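Local coordinates for protein deacylase (Burkholderia multivorans, PDB 5THW) that probably hydrolyses N-carbamoyl amino acids as a two-zinc hydrolase of the peptidase M20 family, and binds N-carbamoyl-beta-alanine at its metals, in a pocket shared with a second subunit, at residues H104-P109 against W146-G151; V228-G233 against D372-A377; M37-I42 against D64-W69. One frame throughout, in Å; residues are numbered along the deposited sequence.

Interaction 1. Residues H104-P109 against W146-G151; sequences HADSQP and WTNEEG. With ZN (zinc ion), chain E; ZN (zinc ion), chain F; URP (N-(aminocarbonyl)-beta-alanine), chain G.
H104 and E150 each hold one of two zinc ions, and E149 lies over the H104 imidazole, beside the ligand. H104 NE2 binds the first zinc at 2.3 Å. E150 grips the second with both oxygens, unevenly: OE2 sits at 2.1 Å and OE1 at 2.6 Å from the metal. The carbamoyl group of N-carbamoyl-beta-alanine spans the pair, N3 on the first zinc and O2 on the second; D115 binds both metals, H211 completes the protein ligands of the first and H403 those of the second. E149 places OE1 over one face of the imidazole, the carboxylate and ring planes 19° apart, and the same OE1 lies 3.0 Å from ligand N3.

The second shell sets these groups. With H104 CG between its backbone N and carbonyl carbon (chi1 55°), H104 ND1 donates in the ring plane to D106 O at 2.9 Å, which fixes the ring's rotation and leaves NE2 to the metal. Q108 NE2 reaches E150 OE1 at 2.7 Å from above the carboxylate plane, while Q108 OE1 is bonded to S294 of the second subunit. D106 receives two weak bonds, E149 N to OD1 and E150 N to OD2, and a water joins D106 OD1 to A105 N and W146 O.

Both segments are loops leaving the parallel neighbours 99-103 and 141-145 at their C-terminal ends. Helix 57-72 touches A105 and D106, whereas W146 packs on helices 159-164 and 380-384.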
loop_
_atom_site.group_PDB
_atom_site.type_symbol
_atom_site.label_atom_id
_atom_site.label_comp_id
_atom_site.label_asym_id
_atom_site.label_seq_id
_atom_site.Cartn_x
_atom_site.Cartn_y
_atom_site.Cartn_z
ATOM N N HIS A 104 24.736 -12.863 -11.246
ATOM C CA HIS A 104 23.327 -13.216 -11.293
ATOM C C HIS A 104 22.710 -12.684 -12.573
ATOM O O HIS A 104 23.146 -11.668 -13.113
ATOM C CB HIS A 104 22.568 -12.661 -10.091
ATOM C CG HIS A 104 22.722 -11.185 -9.917
ATOM N ND1 HIS A 104 21.780 -10.282 -10.359
ATOM C CD2 HIS A 104 23.714 -10.451 -9.358
ATOM C CE1 HIS A 104 22.179 -9.057 -10.072
ATOM N NE2 HIS A 104 23.348 -9.131 -9.462
ATOM N N ALA A 105 21.686 -13.380 -13.054
ATOM C CA ALA A 105 20.963 -12.940 -14.235
ATOM C C ALA A 105 19.616 -12.311 -13.910
ATOM O O ALA A 105 18.969 -11.780 -14.820
ATOM C CB ALA A 105 20.763 -14.113 -15.204
ATOM N N ASP A 106 19.182 -12.352 -12.650
ATOM C CA ASP A 106 17.926 -11.736 -12.246
ATOM C C ASP A 106 18.137 -10.259 -11.926
ATOM O O ASP A 106 19.246 -9.820 -11.621
ATOM C CB ASP A 106 17.328 -12.469 -11.039
ATOM C CG ASP A 106 18.147 -12.276 -9.761
ATOM O OD1 ASP A 106 19.341 -12.682 -9.716
ATOM O OD2 ASP A 106 17.577 -11.713 -8.797
ATOM N N SER A 107 17.047 -9.492 -11.972
ATOM C CA SER A 107 17.136 -8.040 -11.851
ATOM C C SER A 107 16.075 -7.494 -10.906
ATOM O O SER A 107 15.162 -8.200 -10.464
ATOM C CB SER A 107 16.990 -7.351 -13.211
ATOM O OG SER A 107 15.626 -7.286 -13.594
ATOM N N GLN A 108 16.230 -6.212 -10.584
ATOM C CA GLN A 108 15.208 -5.468 -9.876
ATOM C C GLN A 108 14.024 -5.173 -10.799
ATOM O O GLN A 108 14.125 -5.316 -12.022
ATOM C CB GLN A 108 15.794 -4.163 -9.327
ATOM C CG GLN A 108 16.814 -4.398 -8.237
ATOM C CD GLN A 108 16.159 -4.692 -6.899
ATOM O OE1 GLN A 108 14.998 -4.350 -6.682
ATOM N NE2 GLN A 108 16.895 -5.345 -6.003
ATOM N N PRO A 109 12.874 -4.795 -10.231
ATOM C CA PRO A 109 11.785 -4.276 -11.080
ATOM C C PRO A 109 12.202 -3.071 -11.909
ATOM O O PRO A 109 11.725 -2.915 -13.043
ATOM C CB PRO A 109 10.683 -3.922 -10.070
ATOM C CG PRO A 109 11.353 -3.933 -8.718
ATOM C CD PRO A 109 12.452 -4.944 -8.828
ATOM N N TRP A 146 23.938 -17.351 -10.037
ATOM C CA TRP A 146 23.408 -17.506 -8.685
ATOM C C TRP A 146 21.934 -17.105 -8.650
ATOM O O TRP A 146 21.556 -16.056 -9.181
ATOM C CB TRP A 146 24.220 -16.676 -7.688
ATOM C CG TRP A 146 25.676 -17.042 -7.665
ATOM C CD1 TRP A 146 26.714 -16.309 -8.166
ATOM C CD2 TRP A 146 26.255 -18.244 -7.135
ATOM N NE1 TRP A 146 27.904 -16.970 -7.962
ATOM C CE2 TRP A 146 27.650 -18.161 -7.337
ATOM C CE3 TRP A 146 25.731 -19.380 -6.511
ATOM C CZ2 TRP A 146 28.524 -19.167 -6.938
ATOM C CZ3 TRP A 146 26.602 -20.378 -6.112
ATOM C CH2 TRP A 146 27.982 -20.265 -6.328
ATOM N N THR A 147 21.110 -17.948 -8.026
ATOM C CA THR A 147 19.667 -17.729 -7.993
ATOM C C THR A 147 19.286 -16.605 -7.038
ATOM O O THR A 147 19.806 -16.514 -5.923
ATOM C CB THR A 147 18.947 -19.017 -7.583
ATOM O OG1 THR A 147 19.238 -20.050 -8.531
ATOM C CG2 THR A 147 17.435 -18.812 -7.508
ATOM N N ASN A 148 18.353 -15.759 -7.488
ATOM C CA ASN A 148 17.689 -14.757 -6.653
ATOM C C ASN A 148 18.699 -13.970 -5.817
ATOM O O ASN A 148 18.561 -13.821 -4.597
ATOM C CB ASN A 148 16.641 -15.422 -5.756
ATOM C CG ASN A 148 15.780 -14.411 -5.014
ATOM O OD1 ASN A 148 15.301 -13.445 -5.599
ATOM N ND2 ASN A 148 15.621 -14.607 -3.710
ATOM N N GLU A 149 19.718 -13.433 -6.498
ATOM C CA GLU A 149 20.733 -12.650 -5.791
ATOM C C GLU A 149 20.173 -11.325 -5.295
ATOM O O GLU A 149 20.556 -10.856 -4.220
ATOM C CB GLU A 149 21.956 -12.424 -6.680
ATOM C CG GLU A 149 23.105 -11.722 -5.994
ATOM C CD GLU A 149 22.981 -10.209 -6.040
ATOM O OE1 GLU A 149 22.183 -9.695 -6.855
ATOM O OE2 GLU A 149 23.692 -9.532 -5.268
ATOM N N GLU A 150 19.265 -10.715 -6.066
ATOM C CA GLU A 150 18.761 -9.382 -5.743
ATOM C C GLU A 150 18.030 -9.351 -4.408
ATOM O O GLU A 150 18.075 -8.335 -3.703
ATOM C CB GLU A 150 17.828 -8.884 -6.855
ATOM C CG GLU A 150 18.535 -8.448 -8.131
ATOM C CD GLU A 150 19.299 -7.143 -7.967
ATOM O OE1 GLU A 150 19.212 -6.523 -6.884
ATOM O OE2 GLU A 150 20.001 -6.745 -8.918
ATOM N N GLY A 151 17.351 -10.435 -4.044
ATOM C CA GLY A 151 16.596 -10.422 -2.807
ATOM C C GLY A 151 15.367 -9.545 -2.840
ATOM O O GLY A 151 14.884 -9.122 -1.787
HETATM ZN ZN ZN E . 24.493 -7.372 -8.553
HETATM ZN ZN ZN F . 21.183 -5.238 -7.980
HETATM O O2 URP G . 22.783 -4.861 -6.402
HETATM C C2 URP G . 23.032 -6.037 -6.211
HETATM N N3 URP G . 23.089 -6.896 -7.220
HETATM N N1 URP G . 23.233 -6.506 -4.988
HETATM C C6 URP G . 22.129 -7.038 -4.207
HETATM C C5 URP G . 22.447 -7.085 -2.719
HETATM C C4 URP G . 22.493 -5.662 -2.225
HETATM O O42 URP G . 23.603 -5.168 -1.923
HETATM O O41 URP G . 21.417 -5.029 -2.142
HETATM O O HOH W 1 20.374 -14.859 -11.088
HETATM O O HOH W 2 18.771 -5.187 -11.078
HETATM O O HOH W 3 25.673 -8.798 -7.178
#

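Interaction 2. Residues V228-G233 against D372-A377; sequences VTDAQG and DIVSGA. With URP (N-(aminocarbonyl)-beta-alanine), chain G.
V228-A231 and D372-S375 run side by side as parallel strands, their axes 4.4 Å apart at closest approach and 26° from parallel. T229 N donates to I373 O (3.0 Å), S375 N to D230 O (2.6 Å), and Q232 N to S375 O (3.2 Å).

On one face of the pair V228 and I373 meet through their CG2 methyls at 4.0 Å, and A231 CB stands 3.9 Å from S375 CB. V228 CG1 bridges these pairs by leaning over S375 CB, and F394 of strand 390-395 packs against V228, I373 and S375. D230 and V374 point to the other face, where the V374 methyls lie along D230 CB and its carbonyl. At the start of the pair, T229 CG2 rests against the D372 carboxylate.

Beyond the paired part, Q232 takes over. Q232 CG sits between the backbone N and the carbonyl carbon (chi1 70°), and the chain then extends so that Q232 NE2 donates to G376 O at 2.9 Å, within its own amide plane; R309 bonds the same oxygen weakly. S375 OG turns to A377 O, and a water joins that oxygen, weakly, to Q232 O.

These bonds tie down the backbone leading to A377, whose CA is 3.3 Å from carboxylate oxygen O42 of the ligand. A loop at the C-terminal end of a parallel strand thus lines the pocket of the bound N-carbamoyl-beta-alanine, as is common in alpha/beta enzymes such as the M20 metallohydrolases.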
loop_
_atom_site.group_PDB
_atom_site.type_symbol
_atom_site.label_atom_id
_atom_site.label_comp_id
_atom_site.label_asym_id
_atom_site.label_seq_id
_atom_site.Cartn_x
_atom_site.Cartn_y
_atom_site.Cartn_z
ATOM N N VAL A 228 38.530 -4.251 -5.905
ATOM C CA VAL A 228 37.634 -4.394 -4.758
ATOM C C VAL A 228 38.381 -5.105 -3.637
ATOM O O VAL A 228 38.691 -6.295 -3.742
ATOM C CB VAL A 228 36.360 -5.159 -5.130
ATOM C CG1 VAL A 228 35.398 -5.163 -3.955
ATOM C CG2 VAL A 228 35.712 -4.573 -6.377
ATOM N N THR A 229 38.654 -4.385 -2.551
ATOM C CA THR A 229 39.338 -4.972 -1.405
ATOM C C THR A 229 38.377 -5.422 -0.319
ATOM O O THR A 229 38.662 -6.403 0.375
ATOM C CB THR A 229 40.356 -3.986 -0.810
ATOM O OG1 THR A 229 39.687 -2.820 -0.313
ATOM C CG2 THR A 229 41.353 -3.563 -1.867
ATOM N N ASP A 230 37.251 -4.731 -0.140
ATOM C CA ASP A 230 36.315 -5.079 0.918
ATOM C C ASP A 230 34.889 -4.873 0.435
ATOM O O ASP A 230 34.631 -4.162 -0.541
ATOM C CB ASP A 230 36.548 -4.245 2.188
ATOM C CG ASP A 230 37.961 -4.378 2.726
ATOM O OD1 ASP A 230 38.872 -3.713 2.182
ATOM O OD2 ASP A 230 38.157 -5.151 3.688
ATOM N N ALA A 231 33.955 -5.499 1.144
ATOM C CA ALA A 231 32.536 -5.241 0.951
ATOM C C ALA A 231 31.914 -4.974 2.311
ATOM O O ALA A 231 32.184 -5.705 3.272
ATOM C CB ALA A 231 31.841 -6.413 0.251
ATOM N N GLN A 232 31.090 -3.933 2.390
ATOM C CA GLN A 232 30.514 -3.525 3.665
ATOM C C GLN A 232 29.473 -4.540 4.132
ATOM O O GLN A 232 28.874 -5.261 3.329
ATOM C CB GLN A 232 29.913 -2.120 3.568
ATOM C CG GLN A 232 28.652 -1.974 2.741
ATOM C CD GLN A 232 28.075 -0.566 2.825
ATOM O OE1 GLN A 232 28.408 0.198 3.732
ATOM N NE2 GLN A 232 27.231 -0.211 1.865
ATOM N N GLY A 233 29.291 -4.613 5.461
ATOM C CA GLY A 233 28.247 -5.443 6.029
ATOM C C GLY A 233 26.860 -4.820 5.961
ATOM O O GLY A 233 26.687 -3.609 5.824
ATOM N N ASP A 372 41.883 1.016 -5.276
ATOM C CA ASP A 372 41.219 0.141 -4.318
ATOM C C ASP A 372 39.851 0.706 -3.954
ATOM O O ASP A 372 39.705 1.907 -3.718
ATOM C CB ASP A 372 42.060 -0.002 -3.048
ATOM C CG ASP A 372 43.352 -0.765 -3.276
ATOM O OD1 ASP A 372 43.644 -1.126 -4.436
ATOM O OD2 ASP A 372 44.082 -0.994 -2.286
ATOM N N ILE A 373 38.842 -0.160 -3.879
ATOM C CA ILE A 373 37.488 0.312 -3.629
ATOM C C ILE A 373 36.760 -0.694 -2.747
ATOM O O ILE A 373 37.006 -1.903 -2.815
ATOM C CB ILE A 373 36.731 0.571 -4.952
ATOM C CG1 ILE A 373 35.467 1.386 -4.694
ATOM C CG2 ILE A 373 36.412 -0.740 -5.669
ATOM C CD1 ILE A 373 34.969 2.103 -5.926
ATOM N N VAL A 374 35.881 -0.177 -1.888
ATOM C CA VAL A 374 35.038 -0.994 -1.017
ATOM C C VAL A 374 33.664 -1.120 -1.663
ATOM O O VAL A 374 33.039 -0.109 -2.008
ATOM C CB VAL A 374 34.935 -0.380 0.390
ATOM C CG1 VAL A 374 33.972 -1.174 1.256
ATOM C CG2 VAL A 374 36.313 -0.289 1.037
ATOM N N SER A 375 33.179 -2.355 -1.801
ATOM C CA SER A 375 31.908 -2.599 -2.481
ATOM C C SER A 375 30.720 -2.167 -1.626
ATOM O O SER A 375 30.533 -2.662 -0.509
ATOM C CB SER A 375 31.774 -4.070 -2.845
ATOM O OG SER A 375 30.469 -4.317 -3.319
ATOM N N GLY A 376 29.904 -1.257 -2.167
ATOM C CA GLY A 376 28.737 -0.774 -1.448
ATOM C C GLY A 376 27.564 -1.727 -1.430
ATOM O O GLY A 376 26.677 -1.584 -0.583
ATOM N N ALA A 377 27.544 -2.702 -2.330
ATOM C CA ALA A 377 26.462 -3.666 -2.416
ATOM C C ALA A 377 26.985 -5.046 -2.061
ATOM O O ALA A 377 28.194 -5.295 -2.031
ATOM C CB ALA A 377 25.835 -3.696 -3.820
HETATM O O2 URP G . 22.783 -4.861 -6.402
HETATM C C2 URP G . 23.032 -6.037 -6.211
HETATM N N3 URP G . 23.089 -6.896 -7.220
HETATM N N1 URP G . 23.233 -6.506 -4.988
HETATM C C6 URP G . 22.129 -7.038 -4.207
HETATM C C5 URP G . 22.447 -7.085 -2.719
HETATM C C4 URP G . 22.493 -5.662 -2.225
HETATM O O42 URP G . 23.603 -5.168 -1.923
HETATM O O41 URP G . 21.417 -5.029 -2.142
HETATM O O HOH W 4 28.651 -5.983 0.820
#

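Interaction 3. Residues M37-I42 against D64-W69; sequences MEMAKI and DLIVRW
M39 turns CG anti to its carbonyl carbon (chi1 -85°) and bends again at chi2 and chi3, which carries SD into the angle between L65 and I66. L65 answers with CG anti to its backbone N (chi1 -176°), sending its CD2 methyl across to the other segment. M39 SD touches L65 CD2 and I66 CG1, each at 4.0 Å; the M39 side chain runs past that of L65 in the reverse sense and crosses I66 at about a right angle. The same CD2 of L65 also receives the tip of I42, CD1, at 3.8 Å.

W69 closes the other end of the contact. M39 CG lies 3.8 Å from W69 CZ3, while M39 SD stands 5.3 Å from the centroid of the six-membered ring, 48° off the normal: an oblique Met-aromatic contact. E38 comes to the edge of the indole, CB 3.8 Å from W69 CH2. One ring face carries L65 CG from the preceding helical turn, and the indole makes a cation-pi contact with R128.

Between the two segments the contact is made by side chains, largely apolar. It joins the last part of helix 29-39, and the type I turn M39-I42 that leads on from it, to the second half of helix 57-72. I117 and L121 of helix 117-132 also pack on M39, giving a three-helix hydrophobic cluster on the periphery of the fold, away from the zinc ions.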
loop_
_atom_site.group_PDB
_atom_site.type_symbol
_atom_site.label_atom_id
_atom_site.label_comp_id
_atom_site.label_asym_id
_atom_site.label_seq_id
_atom_site.Cartn_x
_atom_site.Cartn_y
_atom_site.Cartn_z
ATOM N N MET A 37 23.761 -6.590 -25.051
ATOM C CA MET A 37 22.612 -5.992 -25.723
ATOM C C MET A 37 21.537 -7.025 -26.025
ATOM O O MET A 37 20.340 -6.709 -26.001
ATOM C CB MET A 37 23.047 -5.299 -27.014
ATOM C CG MET A 37 24.081 -4.205 -26.815
ATOM S SD MET A 37 23.522 -2.866 -25.740
ATOM C CE MET A 37 24.329 -3.278 -24.192
ATOM N N GLU A 38 21.941 -8.259 -26.318
ATOM C CA GLU A 38 20.967 -9.296 -26.631
ATOM C C GLU A 38 20.190 -9.708 -25.385
ATOM O O GLU A 38 18.969 -9.908 -25.443
ATOM C CB GLU A 38 21.675 -10.492 -27.271
ATOM C CG GLU A 38 20.741 -11.447 -27.950
ATOM C CD GLU A 38 20.008 -10.783 -29.101
ATOM O OE1 GLU A 38 20.604 -9.885 -29.743
ATOM O OE2 GLU A 38 18.842 -11.156 -29.364
ATOM N N MET A 39 20.889 -9.860 -24.252
ATOM C CA MET A 39 20.227 -10.207 -22.998
ATOM C C MET A 39 19.300 -9.097 -22.521
ATOM O O MET A 39 18.306 -9.375 -21.843
ATOM C CB MET A 39 21.265 -10.511 -21.920
ATOM C CG MET A 39 21.778 -11.933 -21.935
ATOM S SD MET A 39 20.488 -13.117 -21.537
ATOM C CE MET A 39 19.927 -12.503 -19.954
ATOM N N ALA A 40 19.601 -7.843 -22.869
ATOM C CA ALA A 40 18.770 -6.724 -22.448
ATOM C C ALA A 40 17.388 -6.767 -23.080
ATOM O O ALA A 40 16.475 -6.097 -22.587
ATOM C CB ALA A 40 19.461 -5.400 -22.780
ATOM N N LYS A 41 17.214 -7.534 -24.158
ATOM C CA LYS A 41 15.889 -7.665 -24.755
ATOM C C LYS A 41 14.942 -8.467 -23.867
ATOM O O LYS A 41 13.729 -8.241 -23.906
ATOM C CB LYS A 41 15.991 -8.324 -26.128
ATOM C CG LYS A 41 16.844 -7.582 -27.132
ATOM C CD LYS A 41 16.893 -8.344 -28.464
ATOM C CE LYS A 41 17.661 -7.567 -29.527
ATOM N NZ LYS A 41 17.657 -8.255 -30.843
ATOM N N ILE A 42 15.475 -9.388 -23.064
ATOM C CA ILE A 42 14.685 -10.283 -22.218
ATOM C C ILE A 42 14.287 -9.513 -20.962
ATOM O O ILE A 42 15.090 -9.356 -20.039
ATOM C CB ILE A 42 15.453 -11.561 -21.875
ATOM C CG1 ILE A 42 15.853 -12.307 -23.156
ATOM C CG2 ILE A 42 14.630 -12.458 -20.969
ATOM C CD1 ILE A 42 16.749 -13.490 -22.897
ATOM N N ASP A 64 17.910 -19.828 -19.979
ATOM C CA ASP A 64 18.015 -20.749 -21.113
ATOM C C ASP A 64 18.953 -20.199 -22.184
ATOM O O ASP A 64 19.740 -20.947 -22.775
ATOM C CB ASP A 64 16.633 -21.024 -21.728
ATOM C CG ASP A 64 15.703 -21.787 -20.797
ATOM O OD1 ASP A 64 16.189 -22.484 -19.881
ATOM O OD2 ASP A 64 14.472 -21.695 -20.993
ATOM N N LEU A 65 18.904 -18.889 -22.422
ATOM C CA LEU A 65 19.754 -18.289 -23.444
ATOM C C LEU A 65 21.226 -18.337 -23.041
ATOM O O LEU A 65 22.097 -18.596 -23.882
ATOM C CB LEU A 65 19.311 -16.852 -23.712
ATOM C CG LEU A 65 20.084 -16.169 -24.837
ATOM C CD1 LEU A 65 19.993 -17.011 -26.120
ATOM C CD2 LEU A 65 19.543 -14.775 -25.060
ATOM N N ILE A 66 21.525 -18.071 -21.766
ATOM C CA ILE A 66 22.907 -18.127 -21.295
ATOM C C ILE A 66 23.446 -19.550 -21.374
ATOM O O ILE A 66 24.587 -19.779 -21.803
ATOM C CB ILE A 66 23.001 -17.567 -19.865
ATOM C CG1 ILE A 66 22.633 -16.085 -19.846
ATOM C CG2 ILE A 66 24.390 -17.785 -19.293
ATOM C CD1 ILE A 66 22.466 -15.538 -18.445
ATOM N N VAL A 67 22.632 -20.526 -20.968
ATOM C CA VAL A 67 23.043 -21.926 -21.035
ATOM C C VAL A 67 23.325 -22.332 -22.475
ATOM O O VAL A 67 24.317 -23.013 -22.760
ATOM C CB VAL A 67 21.965 -22.819 -20.390
ATOM C CG1 VAL A 67 22.174 -24.275 -20.763
ATOM C CG2 VAL A 67 21.982 -22.645 -18.878
ATOM N N ARG A 68 22.472 -21.897 -23.409
ATOM C CA ARG A 68 22.677 -22.228 -24.816
ATOM C C ARG A 68 23.964 -21.608 -25.354
ATOM O O ARG A 68 24.709 -22.264 -26.091
ATOM C CB ARG A 68 21.468 -21.796 -25.647
ATOM C CG ARG A 68 21.735 -21.775 -27.143
ATOM C CD ARG A 68 20.449 -21.766 -27.936
ATOM N NE ARG A 68 19.996 -20.407 -28.213
ATOM C CZ ARG A 68 20.524 -19.611 -29.137
ATOM N NH1 ARG A 68 20.044 -18.388 -29.309
ATOM N NH2 ARG A 68 21.527 -20.035 -29.892
ATOM N N TRP A 69 24.231 -20.340 -25.021
ATOM C CA TRP A 69 25.493 -19.726 -25.438
ATOM C C TRP A 69 26.690 -20.450 -24.832
ATOM O O TRP A 69 27.709 -20.652 -25.502
ATOM C CB TRP A 69 25.529 -18.251 -25.041
ATOM C CG TRP A 69 24.675 -17.361 -25.868
ATOM C CD1 TRP A 69 24.149 -17.634 -27.101
ATOM C CD2 TRP A 69 24.212 -16.053 -25.511
ATOM N NE1 TRP A 69 23.403 -16.563 -27.540
ATOM C CE2 TRP A 69 23.424 -15.582 -26.580
ATOM C CE3 TRP A 69 24.392 -15.234 -24.392
ATOM C CZ2 TRP A 69 22.815 -14.328 -26.563
ATOM C CZ3 TRP A 69 23.792 -13.987 -24.377
ATOM C CH2 TRP A 69 23.011 -13.546 -25.457
#

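In the fold
Interactions 1 and 2 approach the same ligand from different parts of the fold. Their centres are about 19 Å apart and their nearest atoms about 6 Å; interaction 1 holds the carbamoyl end at the zinc ions, and A377 of interaction 2 meets the carboxylate end. The second subunit completes the pocket, its H247 and N296 both hydrogen-bonded to the ligand. Interaction 3 adjoins interaction 1, centres about 15 Å apart, and touches it where A105 CB meets I66 CD1 at 3.9 Å, so helix 57-72 backs the metal-binding loop. Interactions 2 and 3 sit on opposite sides of the chain's centre, about 29 Å apart between centres.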